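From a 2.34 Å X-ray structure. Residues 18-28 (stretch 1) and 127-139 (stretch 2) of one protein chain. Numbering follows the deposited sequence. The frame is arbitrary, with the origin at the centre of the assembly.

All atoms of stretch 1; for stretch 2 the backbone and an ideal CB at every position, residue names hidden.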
# COMPACT_ATOMS: atom_id res chain seq x y z
N SER C 18 -19.81 12.78 -21.39
CA SER C 18 -19.88 14.09 -22.08
C SER C 18 -19.32 15.17 -21.15
O SER C 18 -19.53 15.07 -19.93
CB SER C 18 -21.28 14.41 -22.51
OG SER C 18 -21.32 14.64 -23.91
N ILE C 19 -18.66 16.18 -21.72
CA ILE C 19 -18.09 17.30 -20.91
C ILE C 19 -19.24 18.15 -20.37
O ILE C 19 -19.11 18.67 -19.26
CB ILE C 19 -17.08 18.12 -21.73
CG1 ILE C 19 -15.85 17.28 -22.10
CG2 ILE C 19 -16.70 19.40 -21.01
CD1 ILE C 19 -16.17 15.99 -22.82
N GLU C 20 -20.33 18.26 -21.14
CA GLU C 20 -21.52 19.03 -20.69
C GLU C 20 -22.21 18.25 -19.56
O GLU C 20 -22.78 18.89 -18.67
CB GLU C 20 -22.47 19.29 -21.86
CG GLU C 20 -22.41 18.21 -22.93
CD GLU C 20 -21.57 18.55 -24.15
OE1 GLU C 20 -21.49 19.74 -24.50
OE2 GLU C 20 -20.98 17.62 -24.74
N GLU C 21 -22.15 16.92 -19.62
CA GLU C 21 -22.76 16.06 -18.57
C GLU C 21 -21.89 16.17 -17.31
O GLU C 21 -22.45 16.30 -16.21
CB GLU C 21 -22.82 14.60 -19.03
CG GLU C 21 -24.22 14.04 -19.07
CD GLU C 21 -24.36 12.79 -19.93
OE1 GLU C 21 -25.35 12.06 -19.75
OE2 GLU C 21 -23.47 12.55 -20.77
N LYS C 22 -20.57 16.13 -17.49
CA LYS C 22 -19.60 16.24 -16.36
C LYS C 22 -19.76 17.61 -15.71
O LYS C 22 -19.70 17.68 -14.47
CB LYS C 22 -18.17 16.07 -16.87
CG LYS C 22 -17.77 14.65 -17.27
CD LYS C 22 -16.74 14.63 -18.38
CE LYS C 22 -15.61 13.65 -18.14
NZ LYS C 22 -14.48 13.89 -19.05
N VAL C 23 -19.95 18.65 -16.52
CA VAL C 23 -20.11 20.05 -16.01
C VAL C 23 -21.39 20.13 -15.17
O VAL C 23 -21.38 20.84 -14.15
CB VAL C 23 -20.11 21.08 -17.15
CG1 VAL C 23 -20.86 22.34 -16.77
CG2 VAL C 23 -18.70 21.41 -17.61
N HIS C 24 -22.44 19.43 -15.59
CA HIS C 24 -23.73 19.43 -14.84
C HIS C 24 -23.51 18.80 -13.46
O HIS C 24 -24.03 19.35 -12.48
CB HIS C 24 -24.83 18.73 -15.64
CG HIS C 24 -26.16 18.74 -14.95
ND1 HIS C 24 -26.28 18.56 -13.59
CD2 HIS C 24 -27.41 18.91 -15.43
CE1 HIS C 24 -27.55 18.61 -13.26
NE2 HIS C 24 -28.27 18.83 -14.36
N GLU C 25 -22.78 17.68 -13.40
CA GLU C 25 -22.53 17.04 -12.11
C GLU C 25 -21.71 17.93 -11.20
O GLU C 25 -22.00 18.06 -10.00
CB GLU C 25 -21.83 15.69 -12.31
CG GLU C 25 -21.67 14.92 -11.00
CD GLU C 25 -21.18 13.50 -11.19
OE1 GLU C 25 -20.94 13.10 -12.35
OE2 GLU C 25 -21.04 12.78 -10.18
N PHE C 26 -20.66 18.56 -11.74
CA PHE C 26 -19.84 19.47 -10.95
C PHE C 26 -20.67 20.61 -10.39
O PHE C 26 -20.50 21.00 -9.23
CB PHE C 26 -18.69 20.00 -11.81
CG PHE C 26 -17.98 21.18 -11.21
CD1 PHE C 26 -17.21 21.04 -10.06
CD2 PHE C 26 -18.07 22.43 -11.80
CE1 PHE C 26 -16.55 22.13 -9.52
CE2 PHE C 26 -17.41 23.52 -11.26
CZ PHE C 26 -16.65 23.37 -10.12
N GLU C 27 -21.57 21.17 -11.20
CA GLU C 27 -22.37 22.31 -10.76
C GLU C 27 -23.36 21.94 -9.66
O GLU C 27 -23.61 22.75 -8.76
CB GLU C 27 -23.10 22.90 -11.96
CG GLU C 27 -22.16 23.67 -12.86
CD GLU C 27 -22.84 24.29 -14.06
OE1 GLU C 27 -23.90 23.79 -14.49
OE2 GLU C 27 -22.30 25.30 -14.56
N SER C 28 -23.94 20.74 -9.71
CA SER C 28 -24.88 20.35 -8.67
C SER C 28 -24.17 19.87 -7.41
O SER C 28 -24.67 20.07 -6.30
CB SER C 28 -25.84 19.27 -9.19
OG SER C 28 -25.39 17.97 -8.86
N UNK C 127 -5.76 23.38 -21.57
CA UNK C 127 -6.84 23.60 -22.53
C UNK C 127 -8.09 22.81 -22.16
O UNK C 127 -9.21 23.29 -22.34
CB UNK C 127 -6.38 23.22 -23.94
N UNK C 128 -7.92 21.58 -21.66
CA UNK C 128 -9.07 20.84 -21.16
C UNK C 128 -9.72 21.57 -19.99
O UNK C 128 -10.95 21.71 -19.94
CB UNK C 128 -8.65 19.43 -20.74
N UNK C 129 -8.91 22.02 -19.04
CA UNK C 129 -9.45 22.71 -17.87
C UNK C 129 -10.18 23.98 -18.28
O UNK C 129 -11.26 24.29 -17.76
CB UNK C 129 -8.33 23.04 -16.88
N UNK C 130 -9.60 24.73 -19.22
CA UNK C 130 -10.23 25.96 -19.69
C UNK C 130 -11.56 25.68 -20.36
O UNK C 130 -12.55 26.39 -20.12
CB UNK C 130 -9.30 26.70 -20.66
N UNK C 131 -11.62 24.64 -21.20
CA UNK C 131 -12.86 24.32 -21.90
C UNK C 131 -13.93 23.85 -20.92
O UNK C 131 -15.12 24.12 -21.12
CB UNK C 131 -12.61 23.25 -22.97
N UNK C 132 -13.52 23.17 -19.84
CA UNK C 132 -14.46 22.78 -18.80
C UNK C 132 -14.93 23.99 -18.01
O UNK C 132 -16.13 24.13 -17.73
CB UNK C 132 -13.82 21.75 -17.86
N UNK C 133 -14.01 24.87 -17.64
CA UNK C 133 -14.39 26.04 -16.84
C UNK C 133 -15.37 26.92 -17.59
O UNK C 133 -16.36 27.40 -17.02
CB UNK C 133 -13.15 26.85 -16.45
N UNK C 134 -15.11 27.16 -18.88
CA UNK C 134 -15.98 28.00 -19.69
C UNK C 134 -17.37 27.41 -19.91
O UNK C 134 -18.31 28.17 -20.17
CB UNK C 134 -15.32 28.26 -21.05
N UNK C 135 -17.53 26.10 -19.83
CA UNK C 135 -18.86 25.52 -20.01
C UNK C 135 -19.64 25.42 -18.71
O UNK C 135 -20.75 24.87 -18.72
CB UNK C 135 -18.74 24.13 -20.64
N UNK C 136 -19.11 25.95 -17.61
CA UNK C 136 -19.90 26.07 -16.40
C UNK C 136 -20.61 27.43 -16.40
O UNK C 136 -20.17 28.39 -17.02
CB UNK C 136 -19.02 25.91 -15.16
N UNK C 137 -21.73 27.49 -15.67
CA UNK C 137 -22.38 28.76 -15.37
C UNK C 137 -21.69 29.53 -14.26
O UNK C 137 -22.08 30.67 -13.97
CB UNK C 137 -23.84 28.52 -14.99
N UNK C 138 -20.68 28.93 -13.62
CA UNK C 138 -19.96 29.59 -12.53
C UNK C 138 -19.10 30.74 -13.06
O UNK C 138 -19.03 31.81 -12.44
CB UNK C 138 -19.09 28.58 -11.78
N UNK C 139 -18.45 30.55 -14.20
CA UNK C 139 -17.51 31.54 -14.72
C UNK C 139 -18.28 32.50 -15.60
O UNK C 139 -18.89 32.11 -16.60
CB UNK C 139 -16.37 30.88 -15.49

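Stretch 1 is a helix that presents Ile 19, Val 23, Phe 26 and Glu 27 to its partner, with Lys 22 beside them and Glu 20 at the margin. Stretch 2 begins as a helix crossing it at 65° and ends in a loop that passes close to Val 23.

Position 127 lies far from stretch 1, which therefore sets no requirement; Arg 127 makes no contact.

At 128 the CB bond points sideways into open space, and nothing of stretch 1 lies within 5.5 Å of the ideal CB. Only a long or broad side chain could reach across: a large aromatic or methionine. The residue is Phe 128, whose t rotamer carries the ring nearer, its CZ 4.4 Å from Lys 22 NZ.

Positions 129 and 130 are out of reach, and stretch 1 cannot choose between residues there; they are Asp 129 and Thr 130.

Position 131 again points sideways from a helical backbone, with no neighbour at CB. Many polar residues would serve, and Glu 131, extended with both chi1 and chi2 in t, only brushes the margin.

Position 132 asks for more. Its ideal CB is 4.9 Å from both Ile 19 CG2 and Val 23 CG2, and its sideways bond leaves room for a long apolar group to enter between Val 23, Lys 22 and Phe 26. Leucine, methionine or an aromatic would suit. Phe 132 takes the place in a t rotamer: Val 23 CG2 sits 3.7 Å from the ring centroid, almost on the ring normal, while the ring edge turns toward the face of Phe 26, with CE1 3.7 Å from Phe 26 CD2. The aliphatic start of Lys 22 also packs here, its CB 4.1 Å from Phe 132 CE2.

Positions 133 and 134 point away, so the contact leaves them free; they are Ala 133 and Phe 134.

At 135 the CB bond points toward stretch 1, and the ideal CB is 4.1 Å from Val 23 CG2 and 5.2 Å from Ile 19 CG2, with the acid of Glu 20 beyond. A long aliphatic chain with a basic end fits, arginine as well as lysine. Lys 135 lays CD 4.1 Å from Ile 19 CG2; its NZ stops 4.0 Å from Glu 20 OE1, attracted but beyond a salt bridge.

At 136 the ideal CB is 3.4 Å from Glu 27 OE2 and 4.3 Å from Val 23 CG1. Something small or beta-branched, such as serine, threonine or valine, suits. Thr 136 offers CG2, 3.9 Å from Val 23 CG1, and turns OG1 back to Ala 133 O, 2.7 Å away.

At 137 the backbone supplies the key polar contact: N donates to Glu 27 OE2 at 2.5 Å, whatever the side chain, proline excepted. A small or donor-bearing residue looks natural. Asn 137 is such a residue, but as modelled it is OD1, not ND2, that lies near the acid, 2.7 Å from Glu 27 OE2: two acceptors without a hydrogen bond.

Position 138 points toward Phe 26 and Glu 27, inviting a branched aliphatic. Ile 138 puts CD1 3.4 Å from Glu 27 CG and 4.2 Å from Phe 26 CE2.

Position 139 is out of reach; it is Ile 139.

Stretch 2 127-139: RFDTEFAFKTNII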
# COMPACT_ATOMS: atom_id res chain seq x y z
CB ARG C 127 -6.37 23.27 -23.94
CG ARG C 127 -5.46 24.35 -24.54
CD ARG C 127 -5.92 25.76 -24.17
NE ARG C 127 -4.80 26.65 -23.86
CZ ARG C 127 -4.93 27.85 -23.30
NH1 ARG C 127 -6.13 28.32 -23.00
NH2 ARG C 127 -3.85 28.59 -23.05
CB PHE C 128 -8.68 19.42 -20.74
CG PHE C 128 -9.79 18.70 -20.03
CD1 PHE C 128 -10.77 18.04 -20.75
CD2 PHE C 128 -9.88 18.71 -18.65
CE1 PHE C 128 -11.80 17.39 -20.11
CE2 PHE C 128 -10.91 18.07 -17.99
CZ PHE C 128 -11.88 17.40 -18.73
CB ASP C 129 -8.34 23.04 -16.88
CG ASP C 129 -7.67 21.81 -16.31
OD1 ASP C 129 -8.17 20.69 -16.55
OD2 ASP C 129 -6.64 21.96 -15.62
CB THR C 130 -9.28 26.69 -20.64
OG1 THR C 130 -8.03 26.94 -19.98
CG2 THR C 130 -9.88 28.02 -21.06
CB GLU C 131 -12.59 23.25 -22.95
CG GLU C 131 -13.83 22.67 -23.62
CD GLU C 131 -13.48 21.64 -24.68
OE1 GLU C 131 -12.49 21.85 -25.41
OE2 GLU C 131 -14.20 20.62 -24.80
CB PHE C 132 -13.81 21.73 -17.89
CG PHE C 132 -14.71 21.19 -16.80
CD1 PHE C 132 -15.21 22.00 -15.78
CD2 PHE C 132 -15.03 19.84 -16.77
CE1 PHE C 132 -16.02 21.48 -14.79
CE2 PHE C 132 -15.84 19.32 -15.78
CZ PHE C 132 -16.34 20.14 -14.79
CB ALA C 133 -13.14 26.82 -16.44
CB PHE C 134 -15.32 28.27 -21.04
CG PHE C 134 -14.21 29.26 -20.95
CD1 PHE C 134 -14.08 30.05 -19.83
CD2 PHE C 134 -13.29 29.39 -21.98
CE1 PHE C 134 -13.06 30.96 -19.73
CE2 PHE C 134 -12.27 30.31 -21.88
CZ PHE C 134 -12.15 31.10 -20.75
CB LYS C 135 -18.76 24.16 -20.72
CG LYS C 135 -18.12 24.32 -22.10
CD LYS C 135 -17.67 23.01 -22.73
CE LYS C 135 -18.01 22.98 -24.22
NZ LYS C 135 -19.46 23.19 -24.47
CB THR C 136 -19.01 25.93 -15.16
OG1 THR C 136 -18.15 27.07 -15.05
CG2 THR C 136 -18.15 24.68 -15.25
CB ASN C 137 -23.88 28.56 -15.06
CG ASN C 137 -24.13 27.67 -13.86
OD1 ASN C 137 -23.24 27.38 -13.06
ND2 ASN C 137 -25.38 27.21 -13.72
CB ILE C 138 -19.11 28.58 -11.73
CG1 ILE C 138 -19.97 27.52 -11.04
CG2 ILE C 138 -18.29 29.29 -10.68
CD1 ILE C 138 -20.37 26.38 -11.90
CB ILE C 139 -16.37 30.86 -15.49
CG1 ILE C 139 -15.40 30.18 -14.51
CG2 ILE C 139 -15.63 31.87 -16.36
CD1 ILE C 139 -14.57 31.14 -13.69
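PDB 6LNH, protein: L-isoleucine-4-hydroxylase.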